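Local coordinates for spore germination protein GerM (Bacillus subtilis subsp. subtilis str. 168, PDB 6GZB) that is of unknown molecular function but affects both sporulation and germination, and is built from tandem GerMN domains, at residues Asn186-Gly191 with Gly240-Ser245; Val218-Asp223 with Ile234-Lys239. All blocks are in the same frame, centred on the assembly; numbering follows the deposited sequence.

Contact 1 (Asn186-Gly191 with Gly240-Ser245)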
ATOM      1  N   ASN A 186      -7.217  -4.203  -0.148  1.00 24.67           N
ATOM      2  CA  ASN A 186      -7.681  -4.781  -1.406  1.00 23.07           C
ATOM      3  C   ASN A 186      -7.609  -6.306  -1.382  1.00 23.16           C
ATOM      4  O   ASN A 186      -6.972  -6.925  -2.246  1.00 21.95           O
ATOM      5  CB  ASN A 186      -6.836  -4.262  -2.576  1.00 25.32           C
ATOM      6  CG  ASN A 186      -6.902  -2.764  -2.728  1.00 26.52           C
ATOM      7  OD1 ASN A 186      -5.881  -2.097  -2.932  1.00 27.91           O
ATOM      8  ND2 ASN A 186      -8.099  -2.222  -2.637  1.00 18.95           N
ATOM      9  N   LEU A 187      -8.231  -6.915  -0.382  1.00 28.14           N
ATOM     10  CA  LEU A 187      -8.098  -8.363  -0.169  1.00 26.04           C
ATOM     11  C   LEU A 187      -8.538  -9.152  -1.392  1.00 23.91           C
ATOM     12  O   LEU A 187      -9.642  -8.957  -1.882  1.00 26.16           O
ATOM     13  CB  LEU A 187      -8.946  -8.804   1.035  1.00 29.44           C
ATOM     14  CG  LEU A 187      -8.692  -8.067   2.356  1.00 33.64           C
ATOM     15  CD1 LEU A 187      -9.646  -8.576   3.430  1.00 36.34           C
ATOM     16  CD2 LEU A 187      -7.247  -8.201   2.823  1.00 30.54           C
ATOM     17  N   GLU A 188      -7.711 -10.092  -1.842  1.00 24.58           N
ATOM     18  CA  GLU A 188      -8.124 -11.020  -2.884  1.00 27.88           C
ATOM     19  C   GLU A 188      -9.119 -12.013  -2.316  1.00 31.45           C
ATOM     20  O   GLU A 188      -8.779 -12.788  -1.428  1.00 35.29           O
ATOM     21  CB  GLU A 188      -6.923 -11.778  -3.459  1.00 35.47           C
ATOM     22  CG  GLU A 188      -6.253 -11.066  -4.616  1.00 60.69           C
ATOM     23  CD  GLU A 188      -5.149 -11.889  -5.247  1.00 71.98           C
ATOM     24  OE1 GLU A 188      -4.551 -11.415  -6.238  1.00 63.02           O
ATOM     25  OE2 GLU A 188      -4.840 -12.976  -4.709  1.00 63.45           O
ATOM     26  N   THR A 189     -10.348 -11.973  -2.824  1.00 34.23           N
ATOM     27  CA  THR A 189     -11.421 -12.826  -2.317  1.00 37.76           C
ATOM     28  C   THR A 189     -12.038 -13.708  -3.400  1.00 41.34           C
ATOM     29  O   THR A 189     -13.048 -14.364  -3.159  1.00 42.06           O
ATOM     30  CB  THR A 189     -12.560 -11.984  -1.722  1.00 39.26           C
ATOM     31  OG1 THR A 189     -12.997 -11.020  -2.692  1.00 31.19           O
ATOM     32  CG2 THR A 189     -12.100 -11.270  -0.455  1.00 28.60           C
ATOM     33  N   ALA A 190     -11.462 -13.716  -4.598  1.00 38.38           N
ATOM     34  CA  ALA A 190     -11.990 -14.560  -5.665  1.00 36.26           C
ATOM     35  C   ALA A 190     -11.658 -16.015  -5.369  1.00 40.52           C
ATOM     36  O   ALA A 190     -10.562 -16.325  -4.921  1.00 39.48           O
ATOM     37  CB  ALA A 190     -11.416 -14.154  -7.008  1.00 36.46           C
ATOM     38  N   GLY A 191     -12.607 -16.910  -5.621  1.00 44.87           N
ATOM     39  CA  GLY A 191     -12.333 -18.344  -5.510  1.00 36.70           C
ATOM     40  C   GLY A 191     -12.412 -18.804  -4.063  1.00 43.92           C
ATOM     41  O   GLY A 191     -12.835 -18.050  -3.180  1.00 36.36           O
ATOM     42  N   GLY A 240       2.086 -12.715 -11.196  1.00 39.09           N
ATOM     43  CA  GLY A 240       1.278 -11.605 -11.670  1.00 35.42           C
ATOM     44  C   GLY A 240      -0.085 -11.569 -11.020  1.00 31.35           C
ATOM     45  O   GLY A 240      -0.432 -12.450 -10.236  1.00 37.82           O
ATOM     46  N   PRO A 241      -0.871 -10.532 -11.328  1.00 35.95           N
ATOM     47  CA  PRO A 241      -2.160 -10.360 -10.684  1.00 42.36           C
ATOM     48  C   PRO A 241      -3.234 -11.270 -11.284  1.00 33.71           C
ATOM     49  O   PRO A 241      -2.992 -11.942 -12.279  1.00 31.24           O
ATOM     50  CB  PRO A 241      -2.485  -8.894 -10.947  1.00 40.20           C
ATOM     51  CG  PRO A 241      -1.777  -8.573 -12.213  1.00 39.39           C
ATOM     52  CD  PRO A 241      -0.524  -9.399 -12.199  1.00 40.53           C
ATOM     53  N   SER A 242      -4.402 -11.289 -10.658  1.00 32.24           N
ATOM     54  CA  SER A 242      -5.563 -11.983 -11.198  1.00 35.25           C
ATOM     55  C   SER A 242      -5.834 -11.489 -12.619  1.00 36.55           C
ATOM     56  O   SER A 242      -5.547 -10.333 -12.964  1.00 31.18           O
ATOM     57  CB  SER A 242      -6.797 -11.721 -10.334  1.00 37.03           C
ATOM     58  OG  SER A 242      -6.530 -11.875  -8.946  1.00 62.78           O
ATOM     59  N   LYS A 243      -6.411 -12.357 -13.435  1.00 36.10           N
ATOM     60  CA  LYS A 243      -6.797 -11.983 -14.782  1.00 42.55           C
ATOM     61  C   LYS A 243      -7.996 -11.043 -14.773  1.00 29.25           C
ATOM     62  O   LYS A 243      -8.834 -11.113 -13.886  1.00 29.13           O
ATOM     63  CB  LYS A 243      -7.053 -13.239 -15.617  1.00 39.77           C
ATOM     64  CG  LYS A 243      -5.935 -13.494 -16.620  1.00 54.62           C
ATOM     65  CD  LYS A 243      -5.377 -14.904 -16.571  1.00 48.83           C
ATOM     66  CE  LYS A 243      -4.029 -14.980 -17.283  1.00 60.54           C
ATOM     67  NZ  LYS A 243      -4.060 -14.609 -18.738  1.00 43.87           N
ATOM     68  N   VAL A 244      -7.977 -10.064 -15.673  1.00 33.96           N
ATOM     69  CA  VAL A 244      -9.072  -9.109 -15.816  1.00 28.53           C
ATOM     70  C   VAL A 244      -9.323  -8.363 -14.501  1.00 33.78           C
ATOM     71  O   VAL A 244     -10.465  -8.174 -14.080  1.00 27.39           O
ATOM     72  CB  VAL A 244     -10.376  -9.798 -16.278  1.00 34.95           C
ATOM     73  CG1 VAL A 244     -11.220  -8.827 -17.081  1.00 28.75           C
ATOM     74  CG2 VAL A 244     -10.081 -11.047 -17.095  1.00 34.87           C
ATOM     75  N   SER A 245      -8.237  -7.909 -13.884  1.00 33.30           N
ATOM     76  CA  SER A 245      -8.282  -7.295 -12.555  1.00 33.49           C
ATOM     77  C   SER A 245      -8.023  -5.796 -12.634  1.00 36.58           C
ATOM     78  O   SER A 245      -8.063  -5.093 -11.625  1.00 33.35           O
ATOM     79  CB  SER A 245      -7.213  -7.934 -11.659  1.00 30.71           C
ATOM     80  OG  SER A 245      -5.923  -7.774 -12.233  1.00 27.30           O
TER
HETATM   81  O   HOH W   1      -5.293  -9.618  -8.066  1.00 44.21           O

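Contact 2 (Val218-Asp223 with Ile234-Lys239)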
ATOM      1  N   VAL A 218      -2.021  -5.323  -2.933  1.00 27.36           N
ATOM      2  CA  VAL A 218      -3.070  -6.331  -2.862  1.00 23.92           C
ATOM      3  C   VAL A 218      -2.641  -7.398  -1.857  1.00 26.63           C
ATOM      4  O   VAL A 218      -1.534  -7.933  -1.934  1.00 27.15           O
ATOM      5  CB  VAL A 218      -3.288  -6.989  -4.240  1.00 27.13           C
ATOM      6  CG1 VAL A 218      -4.219  -8.172  -4.130  1.00 33.96           C
ATOM      7  CG2 VAL A 218      -3.836  -5.974  -5.234  1.00 30.23           C
ATOM      8  N   THR A 219      -3.513  -7.699  -0.902  1.00 25.39           N
ATOM      9  CA  THR A 219      -3.235  -8.763   0.065  1.00 24.33           C
ATOM     10  C   THR A 219      -3.607 -10.128  -0.514  1.00 26.99           C
ATOM     11  O   THR A 219      -4.768 -10.402  -0.793  1.00 26.66           O
ATOM     12  CB  THR A 219      -4.011  -8.547   1.367  1.00 23.31           C
ATOM     13  OG1 THR A 219      -3.690  -7.260   1.908  1.00 28.84           O
ATOM     14  CG2 THR A 219      -3.651  -9.619   2.378  1.00 26.38           C
ATOM     15  N   LYS A 220      -2.600 -10.965  -0.723  1.00 26.61           N
ATOM     16  CA  LYS A 220      -2.800 -12.302  -1.251  1.00 28.50           C
ATOM     17  C   LYS A 220      -2.737 -13.329  -0.124  1.00 34.28           C
ATOM     18  O   LYS A 220      -2.304 -13.015   0.988  1.00 31.01           O
ATOM     19  CB  LYS A 220      -1.712 -12.606  -2.278  1.00 31.91           C
ATOM     20  CG  LYS A 220      -1.616 -11.546  -3.361  1.00 37.48           C
ATOM     21  CD  LYS A 220      -0.850 -12.058  -4.561  1.00 61.79           C
ATOM     22  CE  LYS A 220      -1.749 -12.886  -5.455  1.00 51.00           C
ATOM     23  NZ  LYS A 220      -1.218 -12.961  -6.842  1.00 63.47           N
ATOM     24  N   ARG A 221      -3.184 -14.547  -0.414  1.00 29.79           N
ATOM     25  CA  ARG A 221      -3.071 -15.652   0.529  1.00 29.79           C
ATOM     26  C   ARG A 221      -1.860 -16.492   0.164  1.00 27.12           C
ATOM     27  O   ARG A 221      -1.757 -16.981  -0.947  1.00 32.37           O
ATOM     28  CB  ARG A 221      -4.332 -16.524   0.497  1.00 28.50           C
ATOM     29  CG  ARG A 221      -5.632 -15.812   0.822  1.00 27.40           C
ATOM     30  CD  ARG A 221      -5.559 -14.975   2.096  1.00 30.87           C
ATOM     31  NE  ARG A 221      -5.286 -15.761   3.296  1.00 30.74           N
ATOM     32  CZ  ARG A 221      -5.482 -15.327   4.541  1.00 29.77           C
ATOM     33  NH1 ARG A 221      -5.956 -14.108   4.757  1.00 26.17           N
ATOM     34  NH2 ARG A 221      -5.203 -16.115   5.574  1.00 36.38           N
ATOM     35  N   ILE A 222      -0.933 -16.641   1.101  1.00 26.97           N
ATOM     36  CA  ILE A 222       0.249 -17.468   0.891  1.00 26.66           C
ATOM     37  C   ILE A 222       0.128 -18.764   1.709  1.00 29.73           C
ATOM     38  O   ILE A 222      -0.228 -18.726   2.891  1.00 26.82           O
ATOM     39  CB  ILE A 222       1.520 -16.729   1.356  1.00 28.21           C
ATOM     40  CG1 ILE A 222       1.588 -15.314   0.778  1.00 35.10           C
ATOM     41  CG2 ILE A 222       2.763 -17.530   1.007  1.00 30.66           C
ATOM     42  CD1 ILE A 222       1.616 -15.258  -0.735  1.00 32.06           C
ATOM     43  N   ASP A 223       0.472 -19.894   1.096  1.00 33.10           N
ATOM     44  CA  ASP A 223       0.464 -21.180   1.786  1.00 37.21           C
ATOM     45  C   ASP A 223       1.350 -21.150   3.023  1.00 37.34           C
ATOM     46  O   ASP A 223       2.471 -20.653   2.985  1.00 32.22           O
ATOM     47  CB  ASP A 223       0.927 -22.303   0.857  1.00 42.48           C
ATOM     48  CG  ASP A 223      -0.172 -22.778  -0.075  1.00 72.89           C
ATOM     49  OD1 ASP A 223      -1.361 -22.657   0.293  1.00 74.73           O
ATOM     50  OD2 ASP A 223       0.154 -23.267  -1.179  1.00 84.82           O
ATOM     51  N   ILE A 234       8.258 -12.577  -3.984  1.00 31.88           N
ATOM     52  CA  ILE A 234       8.867 -12.617  -5.308  1.00 29.88           C
ATOM     53  C   ILE A 234       8.126 -13.570  -6.241  1.00 32.13           C
ATOM     54  O   ILE A 234       7.852 -13.224  -7.392  1.00 33.30           O
ATOM     55  CB  ILE A 234      10.353 -13.022  -5.232  1.00 32.64           C
ATOM     56  CG1 ILE A 234      11.154 -11.968  -4.465  1.00 31.92           C
ATOM     57  CG2 ILE A 234      10.926 -13.193  -6.625  1.00 30.98           C
ATOM     58  CD1 ILE A 234      10.932 -10.557  -4.964  1.00 38.08           C
ATOM     59  N   ASN A 235       7.775 -14.753  -5.746  1.00 32.04           N
ATOM     60  CA  ASN A 235       7.020 -15.713  -6.562  1.00 27.52           C
ATOM     61  C   ASN A 235       5.664 -15.145  -6.975  1.00 31.08           C
ATOM     62  O   ASN A 235       5.229 -15.335  -8.115  1.00 35.65           O
ATOM     63  CB  ASN A 235       6.824 -17.048  -5.822  1.00 34.39           C
ATOM     64  CG  ASN A 235       8.119 -17.821  -5.641  1.00 39.11           C
ATOM     65  OD1 ASN A 235       9.112 -17.547  -6.309  1.00 43.42           O
ATOM     66  ND2 ASN A 235       8.141 -18.723  -4.671  1.00 47.77           N
ATOM     67  N   GLU A 236       5.002 -14.425  -6.067  1.00 27.11           N
ATOM     68  CA  GLU A 236       3.706 -13.818  -6.401  1.00 32.05           C
ATOM     69  C   GLU A 236       3.857 -12.699  -7.433  1.00 28.85           C
ATOM     70  O   GLU A 236       2.973 -12.483  -8.274  1.00 34.08           O
ATOM     71  CB  GLU A 236       3.013 -13.264  -5.146  1.00 31.02           C
ATOM     72  CG  GLU A 236       2.522 -14.322  -4.167  1.00 36.65           C
ATOM     73  CD  GLU A 236       1.559 -15.312  -4.805  1.00 36.08           C
ATOM     74  OE1 GLU A 236       0.781 -14.903  -5.680  1.00 43.98           O
ATOM     75  OE2 GLU A 236       1.626 -16.511  -4.477  1.00 50.31           O
ATOM     76  N   LEU A 237       4.948 -11.951  -7.339  1.00 31.64           N
ATOM     77  CA  LEU A 237       5.212 -10.886  -8.314  1.00 30.65           C
ATOM     78  C   LEU A 237       5.421 -11.463  -9.704  1.00 35.03           C
ATOM     79  O   LEU A 237       4.895 -10.938 -10.686  1.00 35.83           O
ATOM     80  CB  LEU A 237       6.423 -10.064  -7.898  1.00 29.72           C
ATOM     81  CG  LEU A 237       6.157  -9.056  -6.770  1.00 31.43           C
ATOM     82  CD1 LEU A 237       7.450  -8.435  -6.273  1.00 32.43           C
ATOM     83  CD2 LEU A 237       5.212  -7.970  -7.243  1.00 30.58           C
ATOM     84  N   ALA A 238       6.130 -12.589  -9.771  1.00 37.63           N
ATOM     85  CA  ALA A 238       6.376 -13.282 -11.033  1.00 33.01           C
ATOM     86  C   ALA A 238       5.103 -13.889 -11.608  1.00 40.33           C
ATOM     87  O   ALA A 238       4.925 -13.910 -12.824  1.00 34.66           O
ATOM     88  CB  ALA A 238       7.423 -14.367 -10.836  1.00 37.03           C
ATOM     89  N   LYS A 239       4.228 -14.403 -10.744  1.00 36.42           N
ATOM     90  CA  LYS A 239       2.955 -14.973 -11.207  1.00 42.55           C
ATOM     91  C   LYS A 239       2.045 -13.906 -11.782  1.00 38.49           C
ATOM     92  O   LYS A 239       1.246 -14.184 -12.664  1.00 39.30           O
ATOM     93  CB  LYS A 239       2.211 -15.667 -10.068  1.00 41.27           C
ATOM     94  CG  LYS A 239       2.814 -16.977  -9.609  1.00 47.19           C
ATOM     95  CD  LYS A 239       1.840 -17.707  -8.703  1.00 52.27           C
ATOM     96  CE  LYS A 239       2.514 -18.195  -7.437  1.00 69.33           C
ATOM     97  NZ  LYS A 239       1.510 -18.682  -6.452  1.00 80.84           N
TER

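Contact 1 (Asn186-Gly191 with Gly240-Ser245)
OE1 of Glu-188 accepts a hydrogen bond donated by water 1 at 2.7 Å, and the same water is hydrogen-bonded at 2.7 Å to OG of Ser-242. The angle at the water between these two oxygens is about 78°, narrower than tetrahedral, so the bridge is folded and brings OE1 of Glu-188 to within 3.4 Å of OG of Ser-242. That is the closest direct approach of the two segments. The backbones stand well apart, with CA of Glu-188 and CA of Ser-242 separated by 8.8 Å; the gap is spanned by the glutamate, whose CG lies beside its own backbone N (chi1 -88°) and whose chain is extended from there to the carboxylate. Ser-242 meets it with a hydroxyl likewise turned back beside its backbone N.

The loop that holds this serine has its own bracing. OG of Ser-245 donates to the carbonyl O of Ser-242 at 2.7 Å, with a C=O...donor angle of 141°, and CA of Ser-242 lies only 5.6 Å from CA of Ser-245, evidence that the chain turns tightly here after leaving helix 229-239 at Gly-240. Ser-245 also bonds through O to the hydroxyl of Tyr-64, while Leu-187 of the other segment packs on Gln-137 and Gln-141 of helix 136-147. The contact thus joins two surface loops, one leading into strand 198-208 and one following helix 229-239.

Only 67 Å² is buried in all, and no apolar groups meet. A single water shared by a carboxylate and a hydroxyl is consistent with a polar link that can probably adjust, in which a negative charge on Glu-188 would probably be eased by the water and by a long, weak ion pair with Lys-220.

Contact 2 (Val218-Asp223 with Ile234-Lys239)
A three-residue salt-bridge network joins strand 213-223 to helix 229-239, with the carboxylate of Glu-236 between Lys-220 and Lys-239. NZ of Lys-220 donates to OE1 of Glu-236 at 3.0 Å, arriving almost in line with the CD-OE1 bond; a bend at chi3 (82°) turns the end of the lysine chain, and its CE also lies 3.2 Å from OE1 of Glu-236. The other oxygen serves the helix itself: NZ of Lys-239 meets OE2 of Glu-236 at 2.9 Å on the syn side, 33° out of the carboxylate plane. With one ammonium on each oxygen, the pair of bonds restrains the carboxylate's rotation, and NZ of Lys-220 stays 6.4 Å from NZ of Lys-239. In the fold, strand 213-223 pairs antiparallel with strand 198-208, and the helix that follows packs against this two-stranded ribbon, Leu-237 touching Val-203; 159 Å² is buried between the segments, both sides summed. Tyr-205 of the partner strand gives NZ of Lys-220 a further hydrogen bond through its OH. Apolar packing flanks the charges: CD1 of Ile-222 rests 3.7 Å from CG of Glu-236, the two chains running past each other in opposite senses. Shortening Glu-236 to an alanine would probably leave the buried Lys-220 without its close counter-charge and open a gap beside Ile-222.

In the fold
Contact 2 is the buried one and contact 1 lies at the surface, though their centres are only about 10 Å apart. Helix 229-239 relates them: contact 2 uses its last turns, contact 1 the loop leaving it, and contact 2 is nested within the chain closed by contact 1. Loop 186-191 also lies beside strand 213-223, where Glu-188 N is 3.1 Å from Thr-219 O in a probable backbone hydrogen bond. Their chemistry follows their depth: a buried Lys-220 to Glu-236 ion pair with hydrocarbon packing, continued outward to the exposed Lys-239, against a water bridge outside. Lys-220 reaches both carboxylates, firmly Glu-236 and, by a long, weak ion pair, Glu-188.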